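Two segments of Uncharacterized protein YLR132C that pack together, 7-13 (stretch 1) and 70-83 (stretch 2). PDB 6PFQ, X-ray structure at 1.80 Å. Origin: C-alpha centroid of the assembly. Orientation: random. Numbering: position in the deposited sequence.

Stretch 1 (7-13) KNIGFLF
Stretch 2 70-83: ANESELEEKMGRIR

A strand and a helix of the same chain, both continuing beyond the two stretches, pack with their N-to-C directions nearly aligned. Residues 9-13 are extended and residues 72-83 are helical. The two axes diverge by 17° and come within 9.6 Å of each other. The register is set at the start, where the CA atoms of Asn8 and Glu72 lie 5.7 Å apart. The contact buries 357 Å², both sides summed, and no direct hydrogen bond crosses it.

Asn8 covers the largest share. It precedes the strand with phi/psi 66/27, a left-handed conformation, and its CA-to-CB bond points toward the helix. With chi1 at -63° (m) and chi2 at -35°, the amide sits at the helix N-terminus. Asn8 ND2 is 3.4 Å from Asn71 CA. Asn8 OD1 comes within 3.2 Å of Glu72 N, but the angle is too poor for a hydrogen bond. A water makes the link instead: it accepts from Asn8 ND2 at 3.2 Å and from Glu72 N at 3.1 Å. The helix start has its own cap, in which Glu74 N donates to Asn71 OD1 at 2.7 Å. Asn71 has chi1 at 47° (p). Ala70 N also donates to Glu74 OE2, at a very short 2.3 Å.

Leu75 lies about one turn on from Glu72, and its CA-to-CB bond points toward the strand, with chi1 170° (t) and chi2 86° (p). Leu75 CD2 is 4.0 Å from Asn8 OD1. Leu75 CD1 is 4.2 Å from Ile9 O and 4.4 Å from Gly10 N, so the leucine packs against strand backbone. The CA-to-CB bonds of Ile9 and Phe11 point away from the helix. Gly10 has no side chain; an ideal CB there would point toward the helix and lie a tight 3.3 Å from Met79 SD.

Leu12 is the second-largest contributor and carries the apolar contact farther along the strand. It is buried, extended at phi/psi -112/142, and its CA-to-CB bond points toward the helix, with chi1 -75° (m) and chi2 151° (t). Leu12 CG is 4.3 Å from Met79 CE, and Leu12 CD1 is 3.9 Å from Ile82 CG2. Met79 is m at all three chi angles. Ile82 has chi1 -69° (m) and chi2 176° (t).

Leu75, Met79 and Ile82 are spaced four and three residues apart, which places them on one helical face. Backbone bonds from N of residue i+4 to O of residue i run through the helix, including Met79 N to Leu75 O at 2.9 Å.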

# COMPACT_ATOMS: atom_id res chain seq x y z
N LYS A 7 9.35 -12.17 15.07
CA LYS A 7 10.06 -13.42 14.79
C LYS A 7 9.25 -14.27 13.82
O LYS A 7 8.04 -14.47 14.00
CB LYS A 7 10.31 -14.19 16.09
N ASN A 8 9.91 -14.72 12.75
CA ASN A 8 9.32 -15.59 11.74
C ASN A 8 8.19 -14.92 10.96
O ASN A 8 7.29 -15.59 10.46
CB ASN A 8 8.87 -16.91 12.38
CG ASN A 8 10.06 -17.68 12.96
OD1 ASN A 8 11.16 -17.64 12.40
ND2 ASN A 8 9.86 -18.39 14.06
N ILE A 9 8.23 -13.59 10.84
CA ILE A 9 7.22 -12.83 10.11
C ILE A 9 7.85 -12.40 8.79
O ILE A 9 8.96 -11.85 8.80
CB ILE A 9 6.74 -11.57 10.87
CG1 ILE A 9 6.17 -11.90 12.25
CG2 ILE A 9 5.71 -10.81 10.01
CD1 ILE A 9 4.99 -12.82 12.26
N GLY A 10 7.14 -12.59 7.69
CA GLY A 10 7.61 -12.12 6.39
C GLY A 10 6.52 -11.37 5.67
O GLY A 10 5.33 -11.62 5.87
N PHE A 11 6.93 -10.45 4.80
CA PHE A 11 5.99 -9.63 4.03
C PHE A 11 6.71 -9.11 2.80
O PHE A 11 7.88 -8.73 2.88
CB PHE A 11 5.47 -8.48 4.95
CG PHE A 11 4.97 -7.22 4.25
CD1 PHE A 11 3.70 -7.19 3.65
CD2 PHE A 11 5.71 -6.04 4.28
CE1 PHE A 11 3.22 -6.01 3.02
CE2 PHE A 11 5.24 -4.85 3.67
CZ PHE A 11 3.98 -4.83 3.04
N LEU A 12 6.02 -9.10 1.65
CA LEU A 12 6.61 -8.73 0.37
C LEU A 12 6.01 -7.42 -0.12
O LEU A 12 4.81 -7.20 0.04
CB LEU A 12 6.34 -9.80 -0.68
CG LEU A 12 7.27 -10.98 -0.40
CD1 LEU A 12 6.63 -12.29 -0.86
CD2 LEU A 12 8.61 -10.72 -1.06
N PHE A 13 6.83 -6.56 -0.73
CA PHE A 13 6.30 -5.28 -1.21
C PHE A 13 7.22 -4.72 -2.28
O PHE A 13 8.32 -5.21 -2.51
CB PHE A 13 6.16 -4.26 -0.07
CG PHE A 13 7.45 -4.00 0.69
CD1 PHE A 13 7.89 -4.88 1.67
CD2 PHE A 13 8.18 -2.83 0.46
CE1 PHE A 13 9.08 -4.61 2.40
CE2 PHE A 13 9.34 -2.55 1.18
CZ PHE A 13 9.77 -3.42 2.14
N ALA A 70 5.59 -20.70 10.89
CA ALA A 70 5.57 -21.49 12.12
C ALA A 70 6.92 -21.53 12.81
O ALA A 70 6.99 -21.72 14.03
CB ALA A 70 5.08 -22.91 11.82
N ASN A 71 8.01 -21.39 12.06
CA ASN A 71 9.34 -21.47 12.64
C ASN A 71 10.32 -20.90 11.64
O ASN A 71 9.96 -20.58 10.50
CB ASN A 71 9.71 -22.91 13.02
CG ASN A 71 9.40 -23.89 11.92
OD1 ASN A 71 9.95 -23.81 10.82
ND2 ASN A 71 8.50 -24.83 12.20
N GLU A 72 11.57 -20.77 12.07
CA GLU A 72 12.60 -20.23 11.19
C GLU A 72 12.81 -21.11 9.97
O GLU A 72 13.08 -20.60 8.88
CB GLU A 72 13.91 -20.05 11.97
CG GLU A 72 15.09 -19.58 11.14
CD GLU A 72 16.33 -19.33 11.98
OE1 GLU A 72 16.29 -18.41 12.82
OE2 GLU A 72 17.33 -20.06 11.81
N SER A 73 12.69 -22.43 10.13
CA SER A 73 12.90 -23.30 8.98
C SER A 73 11.84 -23.08 7.92
O SER A 73 12.15 -22.99 6.72
CB SER A 73 12.90 -24.77 9.41
OG SER A 73 13.96 -25.05 10.31
N GLU A 74 10.58 -22.95 8.33
CA GLU A 74 9.54 -22.75 7.33
C GLU A 74 9.68 -21.37 6.68
O GLU A 74 9.56 -21.24 5.46
CB GLU A 74 8.15 -22.93 7.95
CG GLU A 74 7.03 -22.45 7.03
CD GLU A 74 5.68 -22.29 7.73
OE1 GLU A 74 4.67 -22.78 7.18
OE2 GLU A 74 5.61 -21.66 8.80
N LEU A 75 10.02 -20.34 7.47
CA LEU A 75 10.30 -19.01 6.93
C LEU A 75 11.34 -19.08 5.82
O LEU A 75 11.12 -18.56 4.73
CB LEU A 75 10.81 -18.10 8.06
CG LEU A 75 11.40 -16.72 7.75
CD1 LEU A 75 10.35 -15.65 7.65
CD2 LEU A 75 12.40 -16.35 8.84
N GLU A 76 12.46 -19.74 6.08
CA GLU A 76 13.53 -19.83 5.09
C GLU A 76 13.12 -20.70 3.90
O GLU A 76 13.37 -20.33 2.75
CB GLU A 76 14.80 -20.39 5.73
CG GLU A 76 15.32 -19.66 6.96
CD GLU A 76 16.45 -20.43 7.65
OE1 GLU A 76 17.41 -19.77 8.13
OE2 GLU A 76 16.41 -21.68 7.70
N GLU A 77 12.47 -21.84 4.15
CA GLU A 77 12.02 -22.69 3.05
C GLU A 77 11.11 -21.91 2.12
O GLU A 77 11.31 -21.90 0.90
CB GLU A 77 11.28 -23.92 3.58
CG GLU A 77 12.13 -24.98 4.26
CD GLU A 77 13.39 -25.28 3.50
OE1 GLU A 77 14.47 -25.13 4.10
OE2 GLU A 77 13.29 -25.64 2.30
N LYS A 78 10.07 -21.29 2.68
CA LYS A 78 9.06 -20.66 1.85
C LYS A 78 9.57 -19.36 1.23
O LYS A 78 9.35 -19.13 0.03
CB LYS A 78 7.79 -20.41 2.68
CG LYS A 78 7.26 -21.63 3.41
CD LYS A 78 6.54 -22.58 2.49
CE LYS A 78 6.00 -23.79 3.25
NZ LYS A 78 5.62 -24.88 2.31
N MET A 79 10.27 -18.52 2.00
CA MET A 79 10.77 -17.28 1.41
C MET A 79 11.83 -17.55 0.35
O MET A 79 11.86 -16.87 -0.68
CB MET A 79 11.33 -16.32 2.47
CG MET A 79 10.30 -15.79 3.50
SD MET A 79 8.93 -14.86 2.71
CE MET A 79 9.79 -13.41 2.06
N GLY A 80 12.70 -18.54 0.58
CA GLY A 80 13.67 -18.89 -0.46
C GLY A 80 13.01 -19.35 -1.74
O GLY A 80 13.39 -18.93 -2.83
N ARG A 81 11.98 -20.20 -1.63
CA ARG A 81 11.25 -20.61 -2.83
C ARG A 81 10.60 -19.41 -3.51
O ARG A 81 10.59 -19.31 -4.73
CB ARG A 81 10.20 -21.68 -2.48
CG ARG A 81 10.74 -23.14 -2.39
CD ARG A 81 9.70 -24.06 -1.73
NE ARG A 81 10.04 -25.48 -1.77
CZ ARG A 81 10.75 -26.11 -0.83
NH1 ARG A 81 11.20 -25.45 0.23
NH2 ARG A 81 11.01 -27.41 -0.95
N ILE A 82 10.03 -18.49 -2.73
CA ILE A 82 9.47 -17.27 -3.31
C ILE A 82 10.54 -16.50 -4.08
O ILE A 82 10.35 -16.16 -5.26
CB ILE A 82 8.83 -16.40 -2.22
CG1 ILE A 82 7.57 -17.09 -1.69
CG2 ILE A 82 8.51 -15.05 -2.79
CD1 ILE A 82 6.91 -16.33 -0.53
N ARG A 83 11.69 -16.24 -3.44
CA ARG A 83 12.78 -15.51 -4.09
C ARG A 83 13.23 -16.20 -5.38
O ARG A 83 13.34 -15.58 -6.44
CB ARG A 83 13.96 -15.37 -3.13
O HOH W 1 12.17 -20.39 15.06